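Local coordinates for alkaline serine protease AL20 (Nesterenkonia abyssinica, PDB 3CP7), which hydrolyses peptide bonds as a secreted, thermostable alkaline serine protease of the trypsin-like peptidase family, at residues Ala60-Gly64 / Asn137-Leu141; Tyr130-Phe136 / Asn163-Ser168. The contacts are given in a common frame with arbitrary orientation. Residue numbers count along the deposited sequence, not the author numbering.

Interaction 1 of 2, residues Ala60-Gly64 / Asn137-Leu141; sequences AYDYG and NGQEL
The phenol oxygen of Y63 is held by two partners at once: it donates to the carboxylate of E140 in a very short hydrogen bond (OH to OE2 2.5 Å) and accepts from the amide of N137 (ND2 to OH 3.0 Å). Both segments are irregular loop. Y63 adopts a left-handed backbone (phi/psi 48/46) with an m side chain, and its CA lies 4.6 Å from that of Q139, the nearest CA pair across the two segments. Here Y63 N donates to Q139 O (3.0 Å, nearly linear), D62 CA adds a CA-H...O contact to the same oxygen (3.6 Å), and Q139 CB sits over the Y63 ring face, 3.5 Å from the centroid, as a CH-pi contact. Within 60-64, D62 N bonds to G64 O (2.9 Å). Q139, m at chi1 and chi2, curls so that OE1 accepts from Y61 OH (2.9 Å) at the edge of the Y61 ring, while NE2 returns to N137 O (3.2 Å). N137, a p rotamer, closes an Asx turn with OD1 2.9 Å from Q139 N, passing through G138 at positive phi. K11 bonds to G138 O. This polar, tyrosine-rich surface contact joins the two halves of the trypsin-like fold, where the loop between the fourth and fifth strands of the N-terminal barrel packs against the probable equivalent of the autolysis loop of chymotrypsin-like proteases.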
loop_
_atom_site.group_PDB
_atom_site.type_symbol
_atom_site.label_atom_id
_atom_site.label_comp_id
_atom_site.label_asym_id
_atom_site.label_seq_id
_atom_site.Cartn_x
_atom_site.Cartn_y
_atom_site.Cartn_z
ATOM N N ALA A 60 11.726 -7.574 -22.034
ATOM C CA ALA A 60 12.742 -8.032 -22.993
ATOM C C ALA A 60 13.450 -6.882 -23.719
ATOM O O ALA A 60 13.924 -7.048 -24.849
ATOM C CB ALA A 60 12.125 -9.027 -24.013
ATOM N N TYR A 61 13.540 -5.728 -23.063
ATOM C CA TYR A 61 14.288 -4.586 -23.598
ATOM C C TYR A 61 15.685 -5.027 -24.046
ATOM O O TYR A 61 16.357 -5.799 -23.352
ATOM C CB TYR A 61 14.403 -3.510 -22.519
ATOM C CG TYR A 61 14.921 -2.176 -23.011
ATOM C CD1 TYR A 61 16.286 -1.923 -23.074
ATOM C CD2 TYR A 61 14.044 -1.161 -23.376
ATOM C CE1 TYR A 61 16.772 -0.701 -23.532
ATOM C CE2 TYR A 61 14.515 0.073 -23.821
ATOM C CZ TYR A 61 15.884 0.289 -23.886
ATOM O OH TYR A 61 16.350 1.512 -24.330
ATOM N N ASP A 62 16.114 -4.542 -25.214
ATOM C CA ASP A 62 17.410 -4.898 -25.794
ATOM C C ASP A 62 17.786 -3.816 -26.794
ATOM O O ASP A 62 17.338 -3.857 -27.944
ATOM C CB ASP A 62 17.319 -6.263 -26.493
ATOM C CG ASP A 62 18.641 -6.712 -27.102
ATOM O OD1 ASP A 62 19.631 -5.956 -27.066
ATOM O OD2 ASP A 62 18.683 -7.848 -27.624
ATOM N N TYR A 63 18.578 -2.837 -26.353
ATOM C CA TYR A 63 18.866 -1.638 -27.168
ATOM C C TYR A 63 17.575 -1.041 -27.740
ATOM O O TYR A 63 17.490 -0.700 -28.932
ATOM C CB TYR A 63 19.907 -1.947 -28.265
ATOM C CG TYR A 63 21.297 -2.118 -27.694
ATOM C CD1 TYR A 63 21.719 -3.343 -27.186
ATOM C CD2 TYR A 63 22.187 -1.041 -27.632
ATOM C CE1 TYR A 63 22.989 -3.507 -26.639
ATOM C CE2 TYR A 63 23.465 -1.192 -27.084
ATOM C CZ TYR A 63 23.857 -2.423 -26.586
ATOM O OH TYR A 63 25.108 -2.576 -26.039
ATOM N N GLY A 64 16.571 -0.921 -26.871
ATOM C CA GLY A 64 15.255 -0.428 -27.252
ATOM C C GLY A 64 14.175 -1.428 -26.887
ATOM O O GLY A 64 14.460 -2.574 -26.534
ATOM N N ASN A 137 25.553 0.305 -20.026
ATOM C CA ASN A 137 24.950 1.363 -20.830
ATOM C C ASN A 137 23.432 1.404 -20.749
ATOM O O ASN A 137 22.790 2.191 -21.438
ATOM C CB ASN A 137 25.427 1.280 -22.290
ATOM C CG ASN A 137 25.018 -0.015 -22.976
ATOM O OD1 ASN A 137 24.157 -0.751 -22.489
ATOM N ND2 ASN A 137 25.645 -0.309 -24.114
ATOM N N GLY A 138 22.868 0.546 -19.899
ATOM C CA GLY A 138 21.421 0.538 -19.669
ATOM C C GLY A 138 20.639 -0.241 -20.705
ATOM O O GLY A 138 19.429 -0.417 -20.563
ATOM N N GLN A 139 21.328 -0.707 -21.744
ATOM C CA GLN A 139 20.667 -1.288 -22.910
ATOM C C GLN A 139 20.590 -2.805 -22.882
ATOM O O GLN A 139 19.888 -3.403 -23.705
ATOM C CB GLN A 139 21.390 -0.837 -24.186
ATOM C CG GLN A 139 21.474 0.670 -24.338
ATOM C CD GLN A 139 20.139 1.356 -24.110
ATOM O OE1 GLN A 139 19.173 1.112 -24.832
ATOM N NE2 GLN A 139 20.077 2.209 -23.091
ATOM N N GLU A 140 21.310 -3.412 -21.942
ATOM C CA GLU A 140 21.569 -4.846 -21.924
ATOM C C GLU A 140 21.083 -5.493 -20.642
ATOM O O GLU A 140 21.124 -4.889 -19.567
ATOM C CB GLU A 140 23.068 -5.115 -22.065
ATOM C CG GLU A 140 23.681 -4.582 -23.355
ATOM C CD GLU A 140 25.136 -4.970 -23.529
ATOM O OE1 GLU A 140 25.661 -5.776 -22.730
ATOM O OE2 GLU A 140 25.760 -4.477 -24.487
ATOM N N LEU A 141 20.640 -6.736 -20.759
ATOM C CA LEU A 141 20.336 -7.550 -19.596
ATOM C C LEU A 141 21.632 -8.156 -19.073
ATOM O O LEU A 141 22.352 -8.841 -19.809
ATOM C CB LEU A 141 19.346 -8.646 -19.972
ATOM C CG LEU A 141 18.915 -9.579 -18.843
ATOM C CD1 LEU A 141 18.042 -8.839 -17.824
ATOM C CD2 LEU A 141 18.171 -10.771 -19.435
#

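Interaction 2 of 2, residues Tyr130-Phe136 / Asn163-Ser168; sequences YPAAAPF and NMTGGS. With FMT (formic acid), chain C.
N163 opens the segment with its O 3.5 Å from F136 CE2, at the edge of that ring. M164 follows, its SD resting 3.9 Å from P131 CD. T165, a p rotamer, turns its CB toward 130-136 and donates from OG1 to A133 O (2.8 Å); the same carbonyl takes F136 N (2.9 Å), closing a type VI turn, A133-F136, with the cis peptide before P135. T165 OG1 also lies 3.4 Å from P131 CB. A type II turn runs from T165 to S168, with S168 N to T165 O at 3.1 Å and S168 OG to T165 O at 2.8 Å. At its second position G166 (-49/138) presents O to A132 N (2.7 Å) and, weakly, to A133 N (3.4 Å). G167 (110/-27) must be glycine: a CB would strike Y130 O and A132 N. G167 N donates to O2 of formic acid (2.7 Å), probably from the crystallisation liquor. S168 ends the segment with its CA 4.4 Å from that of P131. The formic acid also bonds to S169 OG and H41 NE2, probably the catalytic serine and histidine. The turn, with G167 N directed at it, is consistent with the oxyanion hole of trypsin-like proteases.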
loop_
_atom_site.group_PDB
_atom_site.type_symbol
_atom_site.label_atom_id
_atom_site.label_comp_id
_atom_site.label_asym_id
_atom_site.label_seq_id
_atom_site.Cartn_x
_atom_site.Cartn_y
_atom_site.Cartn_z
ATOM N N TYR A 130 19.043 -4.304 -15.651
ATOM C CA TYR A 130 19.505 -3.419 -16.708
ATOM C C TYR A 130 20.377 -2.301 -16.126
ATOM O O TYR A 130 19.954 -1.142 -16.076
ATOM C CB TYR A 130 18.315 -2.840 -17.465
ATOM C CG TYR A 130 17.648 -3.850 -18.367
ATOM C CD1 TYR A 130 16.682 -4.737 -17.873
ATOM C CD2 TYR A 130 18.001 -3.939 -19.710
ATOM C CE1 TYR A 130 16.076 -5.671 -18.693
ATOM C CE2 TYR A 130 17.402 -4.878 -20.546
ATOM C CZ TYR A 130 16.433 -5.734 -20.033
ATOM O OH TYR A 130 15.825 -6.660 -20.848
ATOM N N PRO A 131 21.608 -2.645 -15.718
ATOM C CA PRO A 131 22.472 -1.609 -15.141
ATOM C C PRO A 131 22.761 -0.529 -16.186
ATOM O O PRO A 131 22.944 -0.840 -17.370
ATOM C CB PRO A 131 23.748 -2.375 -14.772
ATOM C CG PRO A 131 23.738 -3.581 -15.660
ATOM C CD PRO A 131 22.286 -3.952 -15.795
ATOM N N ALA A 132 22.790 0.726 -15.746
ATOM C CA ALA A 132 22.858 1.856 -16.663
ATOM C C ALA A 132 24.061 2.770 -16.447
ATOM O O ALA A 132 24.319 3.646 -17.268
ATOM C CB ALA A 132 21.550 2.655 -16.623
ATOM N N ALA A 133 24.785 2.574 -15.355
ATOM C CA ALA A 133 26.000 3.358 -15.110
ATOM C C ALA A 133 27.235 2.577 -15.539
ATOM O O ALA A 133 27.253 1.348 -15.476
ATOM C CB ALA A 133 26.090 3.746 -13.645
ATOM N N ALA A 134 28.269 3.301 -15.973
ATOM C CA ALA A 134 29.532 2.696 -16.416
ATOM C C ALA A 134 30.016 1.570 -15.490
ATOM O O ALA A 134 29.983 1.725 -14.264
ATOM C CB ALA A 134 30.616 3.778 -16.544
ATOM N N PRO A 135 30.493 0.445 -16.059
ATOM C CA PRO A 135 30.757 0.121 -17.466
ATOM C C PRO A 135 29.557 -0.506 -18.183
ATOM O O PRO A 135 29.732 -1.351 -19.082
ATOM C CB PRO A 135 31.871 -0.911 -17.352
ATOM C CG PRO A 135 31.507 -1.679 -16.114
ATOM C CD PRO A 135 30.838 -0.693 -15.182
ATOM N N PHE A 136 28.352 -0.129 -17.761
ATOM C CA PHE A 136 27.136 -0.590 -18.411
ATOM C C PHE A 136 26.449 0.591 -19.085
ATOM O O PHE A 136 26.747 1.743 -18.778
ATOM C CB PHE A 136 26.227 -1.291 -17.397
ATOM C CG PHE A 136 26.882 -2.468 -16.710
ATOM C CD1 PHE A 136 27.072 -3.669 -17.383
ATOM C CD2 PHE A 136 27.321 -2.371 -15.390
ATOM C CE1 PHE A 136 27.677 -4.752 -16.752
ATOM C CE2 PHE A 136 27.927 -3.448 -14.755
ATOM C CZ PHE A 136 28.099 -4.643 -15.434
ATOM N N ASN A 163 28.311 -7.146 -9.632
ATOM C CA ASN A 163 28.935 -5.913 -10.096
ATOM C C ASN A 163 27.967 -4.936 -10.775
ATOM O O ASN A 163 28.398 -3.916 -11.289
ATOM C CB ASN A 163 30.132 -6.227 -11.016
ATOM C CG ASN A 163 29.705 -6.833 -12.336
ATOM O OD1 ASN A 163 28.541 -7.170 -12.532
ATOM N ND2 ASN A 163 30.657 -6.981 -13.253
ATOM N N MET A 164 26.663 -5.242 -10.768
ATOM C CA MET A 164 25.701 -4.379 -11.461
ATOM C C MET A 164 25.525 -3.030 -10.766
ATOM O O MET A 164 25.573 -2.949 -9.538
ATOM C CB MET A 164 24.342 -5.068 -11.635
ATOM C CG MET A 164 24.386 -6.230 -12.616
ATOM S SD MET A 164 22.755 -6.825 -13.133
ATOM C CE MET A 164 22.175 -7.680 -11.657
ATOM N N THR A 165 25.291 -2.004 -11.583
ATOM C CA THR A 165 25.277 -0.601 -11.173
ATOM C C THR A 165 23.850 -0.036 -11.187
ATOM O O THR A 165 22.894 -0.758 -11.489
ATOM C CB THR A 165 26.177 0.248 -12.126
ATOM O OG1 THR A 165 25.702 0.099 -13.476
ATOM C CG2 THR A 165 27.640 -0.178 -12.045
ATOM N N GLY A 166 23.706 1.251 -10.882
ATOM C CA GLY A 166 22.402 1.922 -10.875
ATOM C C GLY A 166 21.647 1.628 -12.159
ATOM O O GLY A 166 22.235 1.631 -13.237
ATOM N N GLY A 167 20.346 1.360 -12.021
ATOM C CA GLY A 167 19.486 0.925 -13.119
ATOM C C GLY A 167 19.100 -0.531 -12.930
ATOM O O GLY A 167 18.052 -0.970 -13.428
ATOM N N SER A 168 19.947 -1.288 -12.239
ATOM C CA SER A 168 19.667 -2.700 -11.971
ATOM C C SER A 168 18.651 -2.888 -10.843
ATOM O O SER A 168 18.066 -3.972 -10.707
ATOM C CB SER A 168 20.955 -3.492 -11.680
ATOM O OG SER A 168 21.601 -3.013 -10.504
HETATM C C FMT C . 18.554 2.363 -9.416
HETATM O O1 FMT C . 17.969 2.673 -8.365
HETATM O O2 FMT C . 19.225 1.334 -9.529
#

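How the interactions relate
Interactions 1 and 2 have centres about 11 Å apart on the same side of the molecule, and their segments alternate along the chain: 60-64, 130-136, 137-141, 163-168. The two middle segments are consecutive parts of one loop between strands 124-129 and 142-150 of the second sheet. Its first part meets the turn preceding the probable nucleophile, and its second part reaches the loop between strands 55-59 and 71-78 of the first barrel. Y130 also connects the two contacts, with a probable hydrogen bond from its OH to Y61 O (2.7 Å). One loop of the second sheet thus packs on both the N-terminal barrel and the probable oxyanion-hole turn.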